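Local coordinates for protein putative carbohydrate-active enzyme (Uncultured organism, PDB 5WH8) that probably hydrolyses glycosidic bonds of cellulose through its family 5 glycoside hydrolase domain, the part described here of a larger, probably secreted, multi-modular enzyme, at residues V8-K13 and Y313-G318; W58-F63 and R305-P310; T69-G74 and V110-S115; Y120-A125 and K161-A166; D190-A195 and R220-V225. One frame throughout, in Å; residues are numbered along the deposited sequence.

How the contacts relate
Contacts 2 to 5 lie in the (beta/alpha)8 barrel of the cellulase family; contact 1 joins the segments that flank it at the two ends of the chain. Contact 2 is its neighbour, with centres 16 Å apart, and the two touch where Tyr313 OH lies 2.9 Å from Asp61 OD1, a probable hydrogen bond. Contact 3, in loops that follow barrel strands, lies across the chain's centre from both. It adjoins contact 4, where Ser115 CB lies 3.7 Å from Thr121 CG2. Contact 5 ties outer helices, its nearest atoms about 7 Å from contact 4. In this family the active site lies at the C-terminal ends of the strands, the side of contact 3.

Contact 1. Residues V8-K13 and Y313-G318; sequences VYHNGK and YESCGG
His10 and Asn11, at the end of helix 7-11, meet the tail 313-318, fastening the N-terminal helix of this (beta/alpha)8-barrel domain to its C-terminal extension. A covalent link lies beside the junction: Cys316 is disulfide-bonded to Cys25. Two direct hydrogen bonds cross the contact. Cys316 N donates a hydrogen bond to His10 O at 2.9 Å. At the edge of the imidazole, ND1 of His10 and Ser315 OG are hydrogen-bonded at 2.8 Å. Serine suits this position because its short hydroxyl also accepts from Gly317 N, forming an ST turn, while glycine accommodates the positive phi at 317. A water lies 2.7 Å from Asn11 OD1 and 2.6 Å from Glu314 O and bridges the segments. The remaining interaction is amide on ring: the Asn11 amide stands almost perpendicular to the Tyr313 ring, at 87°, while ND2 is also bonded to Pro7 O and the tyrosine hydroxyl to Asp61. Asn11 ND2 sits over the centre of the Tyr313 ring, 3.3 Å above its plane.

Contact 2. Residues W58-F63 and R305-P310; sequences WNIDIF and RKLSQP. With EDO (1,2-ethanediol), chain I.
Leu307 reaches from the C-terminal part of helix 298-307 to the backbone and side chains of 58-60. Its CB lies 3.2 Å from Trp58 O, and its CD1 branch touches two apolar groups: CE3 at the edge of the Trp58 indole, 4.1 Å away, and CG2 of Ile60, 3.9 Å away. The leucine and isoleucine side chains run side by side in the same direction. Alongside, Asn59 CB packs 3.7 Å from Leu307 O. Asn59 has positive phi where the chain leaves helix 48-56 before strand 62-68; the contact therefore joins the final helix of the (beta/alpha)8 barrel to an alpha-to-beta turn. Around these side chains, Trp58 is held by NE1 bonding to Trp293 O and by an edge-to-face contact with Phe273. Beyond Leu307, Arg305 O accepts from Ser308 N, Ser308 OG and Gln309 NE2, securing the turn as the helix gives way to loop. Lys306 NZ, bonded to Asn255 OD1, also bonds weakly to O1 of a 1,2-ethanediol, probably from the crystallisation liquor.

Contact 3. Residues T69-G74 and V110-S115; sequences THEWGG and VLNDGS
Glu71 extends from the loop after strand 62-68 toward the turn at 112-115. From CB, CG lies anti to the carbonyl carbon (chi1 -54°) and passes 3.9 Å from Asp113 OD2. CD lies equally far from Asn112 ND2. At the tip, OE2 accepts from Asn112 ND2 at 3.1 Å; the amide nitrogen lies above the carboxylate plane, 57° out of it. Water 2 donates to the same oxygen and accepts from Asn112 N, while water 3 links Glu71 N to Asp113 OD2. Behind this polar edge, the His70 ring packs against Ser115 CB, 3.5 Å from ND1. Asn112 to Ser115 form a type I' turn, with positive phi at Asp113 and Gly114, which aspartate tolerates and glycine favours. Ser115 N closes it on Asn112 O, where Ser115 OG also donates while accepting from Leu111 N. These loops follow successive strands of the (beta/alpha)8 barrel. Glu71 OE2 and Asp113 OD2 stand 5.8 Å apart, so the Asn112 amide and the waters probably temper their repulsion.

Contact 4. Residues Y120-A125 and K161-A166; sequences YTLDDA and KEYAEA
Leu122 lays its CD2 methyl against the Tyr163 ring, 3.7 Å from CE1 and just as near to CD1, while its CG comes within 4.0 Å of CD1. The two side chains slide past each other in opposite directions, the leucine meeting the ring obliquely. The same methyl also reaches Ala166 CB, 4.1 Å away and one helical turn beyond Tyr163. Alanine suits that spot, since its small methyl lets the branched leucine lie close to the second helix. CG of Tyr163 is anti to the backbone N (chi1 170°), and the ring beyond it reaches the neighbouring helix. Ala125 CB meets the far end of the ring, close to its plane and 3.7 Å from the hydroxyl oxygen. This packing joins helix 122-135 to helix 157-172, consecutive outer helices of the (beta/alpha)8 barrel, which precede and follow strand 142-145 in the chain. Tyrosine serves both environments: its ring provides the apolar surface, and its OH is satisfied by Ile146 O just after that strand. Thr121 OG1 lies 4.2 Å from Tyr163 CE1; that hydroxyl bonds to Pro118 O and to Trp108 NE1.

Contact 5. Residues D190-A195 and R220-V225; sequences DVDLAA and RDKAQV
Lys222 and Asp190 lie side by side and point the same way, whereas Asp192 slants across the lysine chain. Together the three form a salt-bridge network. Lys222 NZ donates to Asp190 OD1 at 2.8 Å and to Asp192 OD1 at 2.9 Å. The ammonium meets the two carboxylates differently: it comes to Asp190 on the anti side, 31° out of the plane, and to Asp192 on the syn side, 19° out. Lysine suits the role because its long chain can fold back: a bend at chi3 (63°) turns CE, and a second at chi4 turns NZ toward the two acids. Asp192 CG occupies the position between backbone N and carbonyl carbon, and its carboxylate also lies against the aliphatic part of Lys222, with CG of the lysine 3.9 Å from OD2. Asp190 has a second partner, Thr186, which bonds its OD2 and would steady the carboxylate. The two negative charges would be expected to favour the charged form of Lys222.

Beside the charged group, Val191 CG2 packs 3.7 Å from Ala223 CA, while CB of Ala223 points away; both residues also touch Leu233 of a barrel strand. Farther along, Asp192 CB meets Val225 CG1 at 3.8 Å. The contact thus pairs the short helix 191-194 with helix 217-228, both on the outer helical layer of the (beta/alpha)8, or TIM, barrel typical of family 5 glycoside hydrolases.

Contact 1. Residues V8-K13 and Y313-G318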
# COMPACT_ATOMS: atom_id res chain seq x y z
N VAL A 8 13.51 -0.25 -7.92
CA VAL A 8 14.26 0.38 -6.83
C VAL A 8 15.67 0.77 -7.33
O VAL A 8 16.22 1.79 -6.92
CB VAL A 8 14.38 -0.54 -5.57
CG1 VAL A 8 15.24 0.13 -4.48
CG2 VAL A 8 12.99 -0.90 -5.04
N TYR A 9 16.24 -0.02 -8.22
CA TYR A 9 17.49 0.37 -8.88
C TYR A 9 17.35 1.73 -9.59
O TYR A 9 18.27 2.60 -9.51
CB TYR A 9 17.88 -0.73 -9.86
CG TYR A 9 19.16 -0.46 -10.62
CD1 TYR A 9 19.14 0.25 -11.81
CD2 TYR A 9 20.38 -0.91 -10.14
CE1 TYR A 9 20.33 0.51 -12.52
CE2 TYR A 9 21.57 -0.66 -10.83
CZ TYR A 9 21.53 0.04 -12.01
OH TYR A 9 22.73 0.28 -12.68
N HIS A 10 16.22 1.93 -10.28
CA HIS A 10 15.98 3.14 -11.06
C HIS A 10 15.70 4.37 -10.21
O HIS A 10 16.10 5.48 -10.59
CB HIS A 10 14.82 2.92 -12.02
CG HIS A 10 15.18 2.12 -13.24
ND1 HIS A 10 16.22 2.47 -14.06
CD2 HIS A 10 14.63 1.00 -13.78
CE1 HIS A 10 16.31 1.60 -15.05
NE2 HIS A 10 15.36 0.70 -14.90
N ASN A 11 15.02 4.20 -9.07
CA ASN A 11 14.54 5.35 -8.31
C ASN A 11 15.12 5.53 -6.91
O ASN A 11 15.03 6.61 -6.34
CB ASN A 11 13.01 5.30 -8.21
CG ASN A 11 12.34 5.37 -9.54
OD1 ASN A 11 12.30 6.42 -10.17
ND2 ASN A 11 11.78 4.25 -9.98
N GLY A 12 15.72 4.49 -6.35
CA GLY A 12 16.37 4.60 -5.05
C GLY A 12 15.44 4.95 -3.91
O GLY A 12 14.26 4.57 -3.91
N LYS A 13 15.97 5.65 -2.91
CA LYS A 13 15.15 6.05 -1.76
C LYS A 13 14.22 7.20 -2.13
O LYS A 13 14.67 8.28 -2.52
CB LYS A 13 16.03 6.46 -0.58
CG LYS A 13 15.26 6.70 0.72
CD LYS A 13 16.25 6.77 1.88
CE LYS A 13 15.58 6.73 3.23
NZ LYS A 13 16.57 6.32 4.27
N TYR A 313 7.96 6.77 -14.55
CA TYR A 313 9.12 7.40 -13.94
C TYR A 313 10.26 7.35 -14.94
O TYR A 313 10.21 6.61 -15.93
CB TYR A 313 9.52 6.71 -12.63
CG TYR A 313 9.58 5.20 -12.62
CD1 TYR A 313 10.70 4.50 -13.11
CD2 TYR A 313 8.55 4.46 -12.08
CE1 TYR A 313 10.76 3.11 -13.05
CE2 TYR A 313 8.60 3.08 -12.03
CZ TYR A 313 9.69 2.41 -12.51
OH TYR A 313 9.75 1.01 -12.46
N GLU A 314 11.27 8.17 -14.67
CA GLU A 314 12.49 8.19 -15.47
C GLU A 314 13.65 7.82 -14.56
O GLU A 314 13.79 8.32 -13.46
CB GLU A 314 12.69 9.58 -16.10
CG GLU A 314 13.97 9.74 -16.89
CD GLU A 314 14.16 11.17 -17.37
OE1 GLU A 314 15.11 11.84 -16.91
OE2 GLU A 314 13.34 11.63 -18.20
N SER A 315 14.49 6.91 -15.03
CA SER A 315 15.59 6.42 -14.22
C SER A 315 16.50 7.55 -13.73
O SER A 315 16.69 8.56 -14.43
CB SER A 315 16.42 5.42 -15.02
OG SER A 315 17.50 4.92 -14.25
N CYS A 316 17.08 7.38 -12.55
CA CYS A 316 18.07 8.33 -12.05
C CYS A 316 19.40 8.21 -12.79
O CYS A 316 20.26 9.07 -12.67
CB CYS A 316 18.28 8.13 -10.57
SG CYS A 316 16.87 8.80 -9.67
N GLY A 317 19.55 7.13 -13.53
CA GLY A 317 20.71 6.97 -14.39
C GLY A 317 21.89 6.38 -13.65
O GLY A 317 21.71 5.62 -12.71
N GLY A 318 23.10 6.74 -14.09
CA GLY A 318 24.30 6.20 -13.47
C GLY A 318 24.26 4.68 -13.50
O GLY A 318 24.61 4.01 -12.52
O HOH W 1 13.34 8.77 -10.90

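Contact 2. Residues W58-F63 and R305-P310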
# COMPACT_ATOMS: atom_id res chain seq x y z
N TRP A 58 4.04 -9.43 -14.45
CA TRP A 58 3.02 -8.38 -14.35
C TRP A 58 3.65 -6.97 -14.32
O TRP A 58 2.92 -6.00 -14.40
CB TRP A 58 2.14 -8.53 -13.10
CG TRP A 58 1.33 -9.79 -12.90
CD1 TRP A 58 1.69 -11.09 -13.18
CD2 TRP A 58 0.02 -9.85 -12.32
NE1 TRP A 58 0.68 -11.95 -12.79
CE2 TRP A 58 -0.36 -11.21 -12.27
CE3 TRP A 58 -0.86 -8.89 -11.83
CZ2 TRP A 58 -1.57 -11.62 -11.75
CZ3 TRP A 58 -2.06 -9.29 -11.32
CH2 TRP A 58 -2.42 -10.65 -11.28
N ASN A 59 4.97 -6.87 -14.16
CA ASN A 59 5.67 -5.59 -14.20
C ASN A 59 5.31 -4.66 -13.03
O ASN A 59 5.27 -3.44 -13.20
CB ASN A 59 5.40 -4.87 -15.53
CG ASN A 59 5.64 -5.77 -16.73
OD1 ASN A 59 4.72 -6.12 -17.47
ND2 ASN A 59 6.89 -6.18 -16.91
N ILE A 60 5.06 -5.21 -11.84
CA ILE A 60 4.71 -4.35 -10.71
C ILE A 60 5.93 -3.58 -10.22
O ILE A 60 7.07 -4.03 -10.38
CB ILE A 60 4.09 -5.11 -9.50
CG1 ILE A 60 5.08 -6.06 -8.79
CG2 ILE A 60 2.81 -5.84 -9.92
CD1 ILE A 60 4.58 -6.56 -7.43
N ASP A 61 5.67 -2.41 -9.63
CA ASP A 61 6.70 -1.57 -9.04
C ASP A 61 6.76 -1.69 -7.53
O ASP A 61 7.75 -1.28 -6.91
CB ASP A 61 6.45 -0.10 -9.35
CG ASP A 61 6.42 0.21 -10.83
OD1 ASP A 61 7.33 -0.22 -11.57
OD2 ASP A 61 5.46 0.92 -11.23
N ILE A 62 5.69 -2.22 -6.94
CA ILE A 62 5.46 -2.16 -5.50
C ILE A 62 4.49 -3.29 -5.09
O ILE A 62 3.56 -3.64 -5.86
CB ILE A 62 4.91 -0.76 -5.10
CG1 ILE A 62 4.74 -0.62 -3.58
CG2 ILE A 62 3.62 -0.44 -5.85
CD1 ILE A 62 4.64 0.85 -3.18
N PHE A 63 4.70 -3.87 -3.90
CA PHE A 63 3.80 -4.86 -3.32
C PHE A 63 3.44 -4.43 -1.92
O PHE A 63 4.29 -3.95 -1.18
CB PHE A 63 4.45 -6.28 -3.28
CG PHE A 63 3.46 -7.38 -3.02
CD1 PHE A 63 2.53 -7.76 -3.97
CD2 PHE A 63 3.41 -8.01 -1.79
CE1 PHE A 63 1.59 -8.73 -3.72
CE2 PHE A 63 2.47 -8.99 -1.53
CZ PHE A 63 1.57 -9.36 -2.49
N ARG A 305 -2.99 -5.53 -17.63
CA ARG A 305 -2.87 -4.70 -18.82
C ARG A 305 -2.49 -3.25 -18.47
O ARG A 305 -1.63 -2.66 -19.15
CB ARG A 305 -4.17 -4.75 -19.62
CG ARG A 305 -4.09 -4.12 -20.98
CD ARG A 305 -5.14 -4.70 -21.91
NE ARG A 305 -5.06 -4.06 -23.21
CZ ARG A 305 -5.81 -4.38 -24.26
NH1 ARG A 305 -6.71 -5.35 -24.17
NH2 ARG A 305 -5.65 -3.72 -25.40
N LYS A 306 -3.07 -2.67 -17.41
CA LYS A 306 -2.66 -1.32 -16.97
C LYS A 306 -1.19 -1.29 -16.50
O LYS A 306 -0.45 -0.33 -16.76
CB LYS A 306 -3.54 -0.81 -15.83
CG LYS A 306 -5.03 -0.58 -16.17
CD LYS A 306 -5.21 0.49 -17.25
CE LYS A 306 -6.70 0.72 -17.55
NZ LYS A 306 -6.92 1.36 -18.85
N LEU A 307 -0.77 -2.33 -15.79
CA LEU A 307 0.61 -2.45 -15.33
C LEU A 307 1.63 -2.58 -16.46
O LEU A 307 2.82 -2.30 -16.25
CB LEU A 307 0.73 -3.66 -14.40
CG LEU A 307 0.07 -3.56 -13.04
CD1 LEU A 307 -0.08 -4.93 -12.38
CD2 LEU A 307 0.84 -2.62 -12.10
N SER A 308 1.19 -3.01 -17.64
CA SER A 308 2.09 -3.26 -18.76
C SER A 308 2.42 -1.99 -19.52
O SER A 308 3.23 -2.03 -20.44
CB SER A 308 1.48 -4.29 -19.71
OG SER A 308 0.52 -3.69 -20.58
N GLN A 309 1.81 -0.87 -19.16
CA GLN A 309 2.10 0.41 -19.82
C GLN A 309 3.53 0.86 -19.49
O GLN A 309 4.14 0.38 -18.53
CB GLN A 309 1.10 1.48 -19.39
CG GLN A 309 -0.36 1.14 -19.68
CD GLN A 309 -0.62 0.69 -21.11
OE1 GLN A 309 -0.23 1.34 -22.08
NE2 GLN A 309 -1.30 -0.44 -21.25
N PRO A 310 4.07 1.77 -20.31
CA PRO A 310 5.40 2.32 -19.99
C PRO A 310 5.49 2.84 -18.55
O PRO A 310 4.52 3.40 -18.03
CB PRO A 310 5.55 3.46 -20.99
CG PRO A 310 4.70 3.06 -22.14
CD PRO A 310 3.54 2.32 -21.56
C1 EDO I . -7.44 4.80 -18.70
O1 EDO I . -7.74 4.28 -20.00
C2 EDO I . -6.12 4.33 -18.05
O2 EDO I . -5.05 3.99 -18.96

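Contact 3. Residues T69-G74 and V110-S115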
# COMPACT_ATOMS: atom_id res chain seq x y z
N THR A 69 -5.04 -6.66 11.64
CA THR A 69 -4.82 -6.63 13.08
C THR A 69 -5.82 -7.55 13.76
O THR A 69 -5.50 -8.21 14.76
CB THR A 69 -4.92 -5.20 13.64
OG1 THR A 69 -6.25 -4.70 13.48
CG2 THR A 69 -3.94 -4.27 12.95
N HIS A 70 -7.02 -7.63 13.18
CA HIS A 70 -8.14 -8.38 13.73
C HIS A 70 -8.77 -9.33 12.70
O HIS A 70 -8.25 -9.49 11.60
CB HIS A 70 -9.18 -7.40 14.26
CG HIS A 70 -8.71 -6.68 15.49
ND1 HIS A 70 -7.72 -5.72 15.47
CD2 HIS A 70 -9.09 -6.80 16.79
CE1 HIS A 70 -7.51 -5.28 16.69
NE2 HIS A 70 -8.33 -5.91 17.51
N GLU A 71 -9.90 -9.94 13.08
CA GLU A 71 -10.49 -11.09 12.40
C GLU A 71 -9.59 -12.31 12.52
O GLU A 71 -8.46 -12.21 13.06
CB GLU A 71 -10.80 -10.78 10.92
CG GLU A 71 -11.66 -9.53 10.79
CD GLU A 71 -12.08 -9.21 9.36
OE1 GLU A 71 -12.68 -10.08 8.69
OE2 GLU A 71 -11.83 -8.06 8.92
N TRP A 72 -10.08 -13.46 12.07
CA TRP A 72 -9.37 -14.70 12.36
C TRP A 72 -7.92 -14.60 11.90
O TRP A 72 -7.65 -14.23 10.76
CB TRP A 72 -10.02 -15.92 11.69
CG TRP A 72 -9.25 -17.15 12.12
CD1 TRP A 72 -9.45 -17.89 13.26
CD2 TRP A 72 -8.11 -17.72 11.46
NE1 TRP A 72 -8.50 -18.89 13.33
CE2 TRP A 72 -7.67 -18.81 12.24
CE3 TRP A 72 -7.42 -17.41 10.28
CZ2 TRP A 72 -6.58 -19.59 11.88
CZ3 TRP A 72 -6.33 -18.19 9.92
CH2 TRP A 72 -5.91 -19.26 10.72
N GLY A 73 -6.99 -14.92 12.79
CA GLY A 73 -5.58 -14.96 12.45
C GLY A 73 -4.89 -13.62 12.39
O GLY A 73 -3.71 -13.53 12.00
N GLY A 74 -5.60 -12.57 12.77
CA GLY A 74 -5.05 -11.22 12.76
C GLY A 74 -3.86 -11.10 13.69
O GLY A 74 -3.69 -11.94 14.57
N VAL A 110 -5.69 -1.99 9.94
CA VAL A 110 -6.88 -1.78 10.79
C VAL A 110 -8.13 -1.72 9.91
O VAL A 110 -8.09 -1.21 8.79
CB VAL A 110 -6.77 -0.49 11.63
CG1 VAL A 110 -5.51 -0.47 12.46
CG2 VAL A 110 -6.85 0.76 10.79
N LEU A 111 -9.23 -2.29 10.41
CA LEU A 111 -10.49 -2.28 9.69
C LEU A 111 -11.69 -2.54 10.61
O LEU A 111 -12.43 -1.62 10.93
CB LEU A 111 -10.43 -3.30 8.55
CG LEU A 111 -11.62 -3.37 7.59
CD1 LEU A 111 -11.89 -2.03 6.90
CD2 LEU A 111 -11.33 -4.47 6.59
N ASN A 112 -11.86 -3.80 11.04
CA ASN A 112 -13.08 -4.22 11.75
C ASN A 112 -12.83 -4.62 13.21
O ASN A 112 -11.71 -4.53 13.71
CB ASN A 112 -13.74 -5.41 11.02
CG ASN A 112 -14.29 -5.05 9.64
OD1 ASN A 112 -14.87 -3.98 9.44
ND2 ASN A 112 -14.11 -5.96 8.69
N ASP A 113 -13.89 -5.06 13.89
CA ASP A 113 -13.81 -5.55 15.27
C ASP A 113 -13.25 -4.51 16.26
O ASP A 113 -12.61 -4.88 17.25
CB ASP A 113 -12.97 -6.84 15.34
CG ASP A 113 -13.61 -8.00 14.57
OD1 ASP A 113 -14.74 -7.84 14.07
OD2 ASP A 113 -12.99 -9.08 14.48
N GLY A 114 -13.50 -3.23 16.01
CA GLY A 114 -13.07 -2.16 16.89
C GLY A 114 -11.77 -1.49 16.44
O GLY A 114 -11.45 -0.38 16.88
N SER A 115 -11.02 -2.15 15.56
CA SER A 115 -9.75 -1.58 15.11
C SER A 115 -9.96 -0.37 14.20
O SER A 115 -8.99 0.33 13.89
CB SER A 115 -8.88 -2.64 14.41
OG SER A 115 -9.39 -3.05 13.15
O HOH W 2 -10.54 -6.31 10.52
O HOH W 3 -10.55 -10.23 15.91

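Contact 4. Residues Y120-A125 and K161-A166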
# COMPACT_ATOMS: atom_id res chain seq x y z
N TYR A 120 -7.18 2.06 19.24
CA TYR A 120 -7.53 0.88 20.02
C TYR A 120 -6.64 -0.31 19.69
O TYR A 120 -6.85 -1.41 20.24
CB TYR A 120 -9.01 0.53 19.80
CG TYR A 120 -9.97 1.59 20.30
CD1 TYR A 120 -9.55 2.63 21.14
CD2 TYR A 120 -11.30 1.55 19.93
CE1 TYR A 120 -10.44 3.60 21.59
CE2 TYR A 120 -12.20 2.51 20.38
CZ TYR A 120 -11.76 3.53 21.20
OH TYR A 120 -12.67 4.49 21.64
N THR A 121 -5.65 -0.10 18.80
CA THR A 121 -4.64 -1.12 18.52
C THR A 121 -3.24 -0.76 19.05
O THR A 121 -2.29 -1.51 18.80
CB THR A 121 -4.50 -1.40 17.00
OG1 THR A 121 -3.83 -0.30 16.36
CG2 THR A 121 -5.86 -1.63 16.37
N LEU A 122 -3.12 0.34 19.81
CA LEU A 122 -1.81 0.87 20.17
C LEU A 122 -0.96 -0.04 21.06
O LEU A 122 0.27 0.01 20.98
CB LEU A 122 -1.95 2.24 20.86
CG LEU A 122 -2.10 3.42 19.91
CD1 LEU A 122 -2.56 4.67 20.63
CD2 LEU A 122 -0.80 3.69 19.19
N ASP A 123 -1.60 -0.86 21.90
CA ASP A 123 -0.84 -1.78 22.75
C ASP A 123 0.04 -2.71 21.91
O ASP A 123 1.08 -3.16 22.39
CB ASP A 123 -1.75 -2.61 23.65
CG ASP A 123 -2.40 -1.80 24.75
OD1 ASP A 123 -1.86 -0.74 25.13
OD2 ASP A 123 -3.45 -2.25 25.25
N ASP A 124 -0.40 -3.04 20.69
CA ASP A 124 0.40 -3.83 19.75
C ASP A 124 1.07 -2.99 18.66
O ASP A 124 2.16 -3.35 18.19
CB ASP A 124 -0.47 -4.91 19.10
CG ASP A 124 -0.87 -5.97 20.08
OD1 ASP A 124 0.04 -6.50 20.76
OD2 ASP A 124 -2.07 -6.20 20.22
N ALA A 125 0.45 -1.89 18.27
CA ALA A 125 0.99 -1.07 17.18
C ALA A 125 2.32 -0.40 17.54
O ALA A 125 3.22 -0.26 16.72
CB ALA A 125 -0.02 -0.02 16.76
N LYS A 161 -5.16 11.69 13.94
CA LYS A 161 -3.96 12.51 14.15
C LYS A 161 -3.30 12.18 15.50
O LYS A 161 -2.07 12.11 15.58
CB LYS A 161 -4.32 14.01 14.05
CG LYS A 161 -3.16 14.97 14.07
CD LYS A 161 -3.62 16.37 13.69
CE LYS A 161 -2.48 17.36 13.56
NZ LYS A 161 -2.06 17.88 14.87
N GLU A 162 -4.09 11.92 16.53
CA GLU A 162 -3.52 11.54 17.82
C GLU A 162 -2.85 10.17 17.76
O GLU A 162 -1.79 9.97 18.35
CB GLU A 162 -4.60 11.58 18.92
CG GLU A 162 -4.96 13.03 19.25
CD GLU A 162 -5.97 13.20 20.37
OE1 GLU A 162 -6.91 12.39 20.49
OE2 GLU A 162 -5.82 14.18 21.14
N TYR A 163 -3.44 9.23 17.03
CA TYR A 163 -2.80 7.94 16.78
C TYR A 163 -1.45 8.13 16.09
O TYR A 163 -0.44 7.56 16.51
CB TYR A 163 -3.70 7.03 15.92
CG TYR A 163 -3.02 5.76 15.40
CD1 TYR A 163 -2.87 4.66 16.22
CD2 TYR A 163 -2.49 5.71 14.12
CE1 TYR A 163 -2.25 3.51 15.76
CE2 TYR A 163 -1.85 4.56 13.65
CZ TYR A 163 -1.73 3.47 14.48
OH TYR A 163 -1.09 2.32 14.07
N ALA A 164 -1.45 8.92 15.02
CA ALA A 164 -0.23 9.15 14.25
C ALA A 164 0.84 9.84 15.09
O ALA A 164 2.03 9.56 14.95
CB ALA A 164 -0.54 9.98 13.01
N GLU A 165 0.43 10.76 15.96
CA GLU A 165 1.39 11.46 16.80
C GLU A 165 1.94 10.56 17.92
O GLU A 165 2.96 10.89 18.54
CB GLU A 165 0.74 12.75 17.34
CG GLU A 165 0.59 13.79 16.24
CD GLU A 165 -0.19 15.04 16.62
OE1 GLU A 165 -0.84 15.06 17.69
OE2 GLU A 165 -0.16 16.00 15.83
N ALA A 166 1.30 9.40 18.15
CA ALA A 166 1.83 8.35 19.04
C ALA A 166 2.82 7.43 18.32
O ALA A 166 3.89 7.09 18.85
CB ALA A 166 0.68 7.52 19.65

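Contact 5. Residues D190-A195 and R220-V225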
# COMPACT_ATOMS: atom_id res chain seq x y z
N ASP A 190 -11.48 10.72 3.78
CA ASP A 190 -11.57 12.13 4.23
C ASP A 190 -10.20 12.84 4.24
O ASP A 190 -9.79 13.47 5.22
CB ASP A 190 -12.25 12.20 5.61
CG ASP A 190 -13.73 11.80 5.57
OD1 ASP A 190 -14.35 11.73 4.48
OD2 ASP A 190 -14.28 11.51 6.65
N VAL A 191 -9.51 12.76 3.11
CA VAL A 191 -8.25 13.45 2.95
C VAL A 191 -8.45 14.96 3.01
O VAL A 191 -7.54 15.67 3.45
CB VAL A 191 -7.55 13.02 1.61
CG1 VAL A 191 -7.10 11.57 1.71
CG2 VAL A 191 -8.48 13.19 0.40
N ASP A 192 -9.62 15.44 2.59
CA ASP A 192 -9.92 16.87 2.65
C ASP A 192 -10.03 17.37 4.08
O ASP A 192 -9.74 18.54 4.35
CB ASP A 192 -11.20 17.21 1.87
CG ASP A 192 -12.40 16.40 2.31
OD1 ASP A 192 -12.30 15.17 2.49
OD2 ASP A 192 -13.50 16.99 2.44
N LEU A 193 -10.46 16.51 4.99
CA LEU A 193 -10.54 16.89 6.40
C LEU A 193 -9.16 16.84 7.06
O LEU A 193 -8.84 17.68 7.89
CB LEU A 193 -11.53 15.99 7.14
CG LEU A 193 -12.94 15.99 6.58
CD1 LEU A 193 -13.88 15.14 7.43
CD2 LEU A 193 -13.47 17.40 6.41
N ALA A 194 -8.34 15.86 6.69
CA ALA A 194 -6.96 15.86 7.16
C ALA A 194 -6.22 17.14 6.73
O ALA A 194 -5.39 17.67 7.48
CB ALA A 194 -6.25 14.62 6.64
N ALA A 195 -6.55 17.63 5.55
CA ALA A 195 -5.90 18.82 4.98
C ALA A 195 -6.19 20.08 5.78
O ALA A 195 -5.49 21.08 5.61
CB ALA A 195 -6.34 19.02 3.57
N ARG A 220 -13.22 12.09 -5.89
CA ARG A 220 -12.16 12.80 -6.63
C ARG A 220 -12.13 14.28 -6.23
O ARG A 220 -11.06 14.86 -6.08
CB ARG A 220 -12.35 12.66 -8.15
CG ARG A 220 -12.02 11.24 -8.65
CD ARG A 220 -12.00 11.12 -10.16
NE ARG A 220 -13.34 11.22 -10.76
CZ ARG A 220 -14.15 10.18 -10.99
NH1 ARG A 220 -13.80 8.95 -10.64
NH2 ARG A 220 -15.34 10.37 -11.56
N ASP A 221 -13.30 14.88 -6.01
CA ASP A 221 -13.36 16.29 -5.61
C ASP A 221 -12.77 16.49 -4.20
O ASP A 221 -12.03 17.44 -3.94
CB ASP A 221 -14.80 16.82 -5.62
CG ASP A 221 -15.37 17.04 -7.01
OD1 ASP A 221 -14.62 17.18 -8.00
OD2 ASP A 221 -16.62 17.07 -7.11
N LYS A 222 -13.12 15.60 -3.27
CA LYS A 222 -12.52 15.60 -1.93
C LYS A 222 -11.00 15.49 -2.00
O LYS A 222 -10.26 16.21 -1.32
CB LYS A 222 -13.08 14.44 -1.08
CG LYS A 222 -14.49 14.72 -0.56
CD LYS A 222 -15.27 13.46 -0.15
CE LYS A 222 -14.64 12.68 1.01
NZ LYS A 222 -14.56 13.44 2.29
N ALA A 223 -10.52 14.59 -2.85
CA ALA A 223 -9.08 14.42 -3.01
C ALA A 223 -8.46 15.69 -3.57
O ALA A 223 -7.35 16.09 -3.15
CB ALA A 223 -8.77 13.23 -3.91
N GLN A 224 -9.15 16.35 -4.52
CA GLN A 224 -8.60 17.57 -5.11
C GLN A 224 -8.49 18.69 -4.07
O GLN A 224 -7.55 19.50 -4.14
CB GLN A 224 -9.43 18.05 -6.30
CG GLN A 224 -8.75 19.15 -7.12
CD GLN A 224 -7.51 18.63 -7.79
OE1 GLN A 224 -7.57 17.61 -8.47
NE2 GLN A 224 -6.37 19.30 -7.57
N VAL A 225 -9.45 18.77 -3.13
CA VAL A 225 -9.33 19.73 -2.02
C VAL A 225 -8.02 19.48 -1.25
O VAL A 225 -7.26 20.40 -0.97
CB VAL A 225 -10.54 19.67 -1.03
CG1 VAL A 225 -10.28 20.55 0.21
CG2 VAL A 225 -11.83 20.08 -1.74